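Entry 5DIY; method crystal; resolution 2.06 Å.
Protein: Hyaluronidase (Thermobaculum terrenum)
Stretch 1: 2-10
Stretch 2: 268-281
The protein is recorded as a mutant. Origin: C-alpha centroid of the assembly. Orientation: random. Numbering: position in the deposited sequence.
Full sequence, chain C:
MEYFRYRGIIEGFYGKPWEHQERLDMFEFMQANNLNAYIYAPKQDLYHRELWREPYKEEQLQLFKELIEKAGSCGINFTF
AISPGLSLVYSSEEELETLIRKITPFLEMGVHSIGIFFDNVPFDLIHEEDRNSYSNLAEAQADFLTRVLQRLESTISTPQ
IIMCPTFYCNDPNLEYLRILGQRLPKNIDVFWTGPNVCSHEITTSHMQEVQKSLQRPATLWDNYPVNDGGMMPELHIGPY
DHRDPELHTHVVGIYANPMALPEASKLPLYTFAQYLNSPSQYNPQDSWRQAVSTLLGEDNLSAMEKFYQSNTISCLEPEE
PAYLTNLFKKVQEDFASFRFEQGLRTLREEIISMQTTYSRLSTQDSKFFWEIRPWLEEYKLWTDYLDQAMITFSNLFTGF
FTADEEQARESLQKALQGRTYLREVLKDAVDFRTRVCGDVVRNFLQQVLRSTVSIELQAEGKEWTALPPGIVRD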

# COMPACT_ATOMS: atom_id res chain seq x y z
N GLU C 2 -2.58 7.82 -24.22
CA GLU C 2 -3.57 7.32 -25.23
C GLU C 2 -4.82 6.75 -24.54
O GLU C 2 -5.94 7.13 -24.87
CB GLU C 2 -2.92 6.26 -26.14
CG GLU C 2 -3.59 6.09 -27.50
CD GLU C 2 -4.68 5.03 -27.53
OE1 GLU C 2 -4.37 3.85 -27.22
OE2 GLU C 2 -5.84 5.35 -27.87
N TYR C 3 -4.61 5.86 -23.57
CA TYR C 3 -5.70 5.32 -22.75
C TYR C 3 -6.03 6.22 -21.56
O TYR C 3 -7.20 6.46 -21.28
CB TYR C 3 -5.37 3.92 -22.25
CG TYR C 3 -5.36 2.88 -23.33
CD1 TYR C 3 -6.56 2.33 -23.78
CD2 TYR C 3 -4.18 2.45 -23.92
CE1 TYR C 3 -6.58 1.37 -24.79
CE2 TYR C 3 -4.18 1.49 -24.92
CZ TYR C 3 -5.39 0.96 -25.35
OH TYR C 3 -5.42 0.01 -26.34
N PHE C 4 -5.00 6.70 -20.87
CA PHE C 4 -5.16 7.59 -19.72
C PHE C 4 -4.41 8.91 -19.94
O PHE C 4 -3.21 8.90 -20.21
CB PHE C 4 -4.66 6.91 -18.44
CG PHE C 4 -5.52 5.76 -17.99
CD1 PHE C 4 -6.68 6.00 -17.26
CD2 PHE C 4 -5.18 4.45 -18.30
CE1 PHE C 4 -7.47 4.94 -16.84
CE2 PHE C 4 -5.97 3.40 -17.89
CZ PHE C 4 -7.12 3.64 -17.16
N ARG C 5 -5.12 10.03 -19.80
CA ARG C 5 -4.52 11.36 -19.92
C ARG C 5 -3.50 11.61 -18.80
O ARG C 5 -2.40 12.10 -19.06
CB ARG C 5 -5.59 12.47 -19.90
CG ARG C 5 -5.11 13.79 -20.49
CD ARG C 5 -5.88 14.99 -19.93
NE ARG C 5 -7.33 14.87 -20.10
CZ ARG C 5 -8.24 15.70 -19.58
NH1 ARG C 5 -7.87 16.76 -18.85
NH2 ARG C 5 -9.53 15.48 -19.81
N TYR C 6 -3.89 11.30 -17.56
CA TYR C 6 -3.00 11.42 -16.40
C TYR C 6 -2.57 10.02 -15.95
O TYR C 6 -3.41 9.17 -15.61
CB TYR C 6 -3.68 12.19 -15.27
CG TYR C 6 -4.17 13.58 -15.67
CD1 TYR C 6 -3.29 14.52 -16.20
CD2 TYR C 6 -5.51 13.96 -15.50
CE1 TYR C 6 -3.72 15.79 -16.57
CE2 TYR C 6 -5.95 15.23 -15.87
CZ TYR C 6 -5.05 16.14 -16.40
OH TYR C 6 -5.47 17.40 -16.77
N ARG C 7 -1.26 9.79 -16.00
CA ARG C 7 -0.64 8.52 -15.64
C ARG C 7 0.35 8.84 -14.55
O ARG C 7 1.51 9.11 -14.84
CB ARG C 7 0.07 7.93 -16.86
CG ARG C 7 -0.88 7.50 -17.96
CD ARG C 7 -0.13 6.88 -19.13
NE ARG C 7 0.88 7.77 -19.71
CZ ARG C 7 0.63 8.81 -20.51
NH1 ARG C 7 -0.62 9.15 -20.83
NH2 ARG C 7 1.64 9.53 -20.97
N GLY C 8 -0.10 8.82 -13.30
CA GLY C 8 0.61 9.52 -12.24
C GLY C 8 1.00 8.80 -10.96
O GLY C 8 0.57 7.68 -10.69
N ILE C 9 1.85 9.48 -10.20
CA ILE C 9 2.16 9.13 -8.83
C ILE C 9 1.69 10.28 -7.97
O ILE C 9 2.00 11.44 -8.26
CB ILE C 9 3.67 8.90 -8.62
CG1 ILE C 9 4.10 7.62 -9.36
CG2 ILE C 9 4.00 8.80 -7.13
CD1 ILE C 9 5.59 7.38 -9.41
N ILE C 10 0.95 9.97 -6.91
CA ILE C 10 0.62 10.96 -5.87
C ILE C 10 1.42 10.62 -4.62
O ILE C 10 1.21 9.58 -4.00
CB ILE C 10 -0.90 11.07 -5.57
CG1 ILE C 10 -1.15 12.03 -4.39
CG2 ILE C 10 -1.56 9.71 -5.29
CD1 ILE C 10 -2.55 12.60 -4.34
N PRO C 268 6.03 -2.55 -7.94
CA PRO C 268 4.61 -2.45 -8.32
C PRO C 268 4.27 -1.26 -9.22
O PRO C 268 3.38 -1.39 -10.07
CB PRO C 268 3.88 -2.32 -6.97
CG PRO C 268 4.92 -1.84 -6.02
CD PRO C 268 6.19 -2.47 -6.48
N LEU C 269 4.97 -0.14 -9.06
CA LEU C 269 4.77 1.02 -9.95
C LEU C 269 5.12 0.73 -11.41
O LEU C 269 4.44 1.22 -12.32
CB LEU C 269 5.52 2.26 -9.44
CG LEU C 269 4.99 2.90 -8.15
CD1 LEU C 269 5.92 4.04 -7.73
CD2 LEU C 269 3.55 3.40 -8.30
N TYR C 270 6.16 -0.08 -11.63
CA TYR C 270 6.48 -0.58 -12.97
C TYR C 270 5.27 -1.28 -13.59
O TYR C 270 4.92 -1.02 -14.73
CB TYR C 270 7.69 -1.52 -12.94
CG TYR C 270 8.19 -1.96 -14.30
CD1 TYR C 270 7.54 -2.98 -15.01
CD2 TYR C 270 9.30 -1.36 -14.89
CE1 TYR C 270 7.99 -3.38 -16.26
CE2 TYR C 270 9.76 -1.77 -16.14
CZ TYR C 270 9.10 -2.78 -16.81
OH TYR C 270 9.54 -3.19 -18.06
N THR C 271 4.64 -2.17 -12.82
CA THR C 271 3.50 -2.95 -13.30
C THR C 271 2.27 -2.06 -13.52
O THR C 271 1.53 -2.23 -14.50
CB THR C 271 3.15 -4.14 -12.38
OG1 THR C 271 2.67 -3.68 -11.10
CG2 THR C 271 4.36 -5.04 -12.19
N PHE C 272 2.07 -1.12 -12.60
CA PHE C 272 1.06 -0.08 -12.72
C PHE C 272 1.21 0.69 -14.04
O PHE C 272 0.23 0.85 -14.77
CB PHE C 272 1.15 0.83 -11.48
CG PHE C 272 0.39 2.13 -11.58
CD1 PHE C 272 -1.00 2.14 -11.56
CD2 PHE C 272 1.07 3.35 -11.61
CE1 PHE C 272 -1.71 3.34 -11.61
CE2 PHE C 272 0.37 4.55 -11.66
CZ PHE C 272 -1.03 4.55 -11.66
N ALA C 273 2.43 1.12 -14.35
CA ALA C 273 2.72 1.84 -15.61
C ALA C 273 2.46 1.01 -16.87
O ALA C 273 1.96 1.55 -17.87
CB ALA C 273 4.16 2.33 -15.61
N GLN C 274 2.79 -0.27 -16.83
CA GLN C 274 2.48 -1.17 -17.95
C GLN C 274 0.97 -1.35 -18.14
O GLN C 274 0.50 -1.36 -19.28
CB GLN C 274 3.17 -2.53 -17.80
CG GLN C 274 4.68 -2.46 -17.98
CD GLN C 274 5.27 -3.76 -18.51
OE1 GLN C 274 6.00 -3.77 -19.51
NE2 GLN C 274 4.96 -4.86 -17.84
N TYR C 275 0.23 -1.47 -17.04
CA TYR C 275 -1.24 -1.52 -17.11
C TYR C 275 -1.79 -0.27 -17.78
O TYR C 275 -2.62 -0.37 -18.68
CB TYR C 275 -1.89 -1.70 -15.72
CG TYR C 275 -3.38 -1.39 -15.72
CD1 TYR C 275 -4.32 -2.34 -16.13
CD2 TYR C 275 -3.85 -0.12 -15.35
CE1 TYR C 275 -5.68 -2.04 -16.14
CE2 TYR C 275 -5.20 0.18 -15.36
CZ TYR C 275 -6.11 -0.78 -15.76
OH TYR C 275 -7.45 -0.47 -15.76
N LEU C 276 -1.34 0.90 -17.34
CA LEU C 276 -1.81 2.17 -17.92
C LEU C 276 -1.49 2.26 -19.41
O LEU C 276 -2.30 2.76 -20.19
CB LEU C 276 -1.22 3.38 -17.20
CG LEU C 276 -1.54 3.57 -15.71
CD1 LEU C 276 -0.66 4.67 -15.15
CD2 LEU C 276 -3.02 3.86 -15.47
N ASN C 277 -0.31 1.77 -19.81
CA ASN C 277 0.12 1.81 -21.21
C ASN C 277 -0.75 0.97 -22.16
O ASN C 277 -1.01 1.39 -23.28
CB ASN C 277 1.57 1.37 -21.34
CG ASN C 277 2.10 1.51 -22.75
OD1 ASN C 277 2.20 2.62 -23.27
ND2 ASN C 277 2.44 0.39 -23.38
N SER C 278 -1.17 -0.21 -21.71
CA SER C 278 -1.98 -1.10 -22.53
C SER C 278 -2.84 -2.03 -21.65
O SER C 278 -2.52 -3.21 -21.49
CB SER C 278 -1.09 -1.91 -23.47
OG SER C 278 -1.87 -2.71 -24.35
N PRO C 279 -3.94 -1.50 -21.10
CA PRO C 279 -4.72 -2.26 -20.11
C PRO C 279 -5.39 -3.55 -20.63
O PRO C 279 -5.57 -4.49 -19.84
CB PRO C 279 -5.75 -1.25 -19.61
CG PRO C 279 -5.84 -0.21 -20.66
CD PRO C 279 -4.50 -0.15 -21.32
N SER C 280 -5.71 -3.62 -21.92
CA SER C 280 -6.30 -4.83 -22.51
C SER C 280 -5.29 -5.98 -22.68
O SER C 280 -5.70 -7.14 -22.71
CB SER C 280 -6.97 -4.53 -23.86
OG SER C 280 -6.00 -4.17 -24.83
N GLN C 281 -4.00 -5.66 -22.80
CA GLN C 281 -2.95 -6.69 -22.90
C GLN C 281 -2.13 -6.88 -21.60
O GLN C 281 -1.15 -7.62 -21.60
CB GLN C 281 -2.02 -6.37 -24.08
CG GLN C 281 -2.69 -6.48 -25.44
O HOH W 1 -2.39 5.46 -21.51

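How do residues that touch across at least 260 positions of sequence come to lie together? The strand 6-10 runs nearly antiparallel to the helix 268-277, at 161°, with the axes 9.5 Å apart at closest. No direct hydrogen bond joins them; the contact is mostly apolar, with one water bridging, accepting from Phe4 N at 3.0 Å and donating to Leu276 O at 3.0 Å. That carbonyl lies in the last turn of the helix, where the backbone bonding pattern is running out.

What does Leu276 gain from its m, t rotamer? It sets CD2 over one face of the Phe4 ring, 4.0 Å from the centroid in a CH-pi contact, while CD1 lies 3.8 Å from Arg7 CB. The CA-to-CB bond of Phe4, itself m at chi1, points toward the second stretch, and the ring's CE2 also comes within 4.2 Å of Tyr275 CE2.

Why does Tyr3 sit where the helix ends? Its CA-to-CB bond points toward the second stretch, and chi1 of -70° lays the ring against Pro279, whose CD stands 3.8 Å from the ring centroid and only 15° off the normal. Ser278 has left helical phi/psi, and the type I turn from Ser278 to Gln281 contains this proline. Tyr3 CD2 also approaches Asn277 O at 3.4 Å.

How is the other end of the contact packed? Gly8 has no side chain, and its carbonyl O meets the edge of the Phe272 ring at CE2, 3.3 Å away; Phe272 reaches it with chi1 t. The CA-to-CB bond of Ile9 points sideways, but its m, t conformation carries CD1 to within 3.8 Å of Leu269 CD1. Arg7, also m, t along its first two angles, folds back within its own stretch, where NH1 donates to Phe4 O at 2.7 Å.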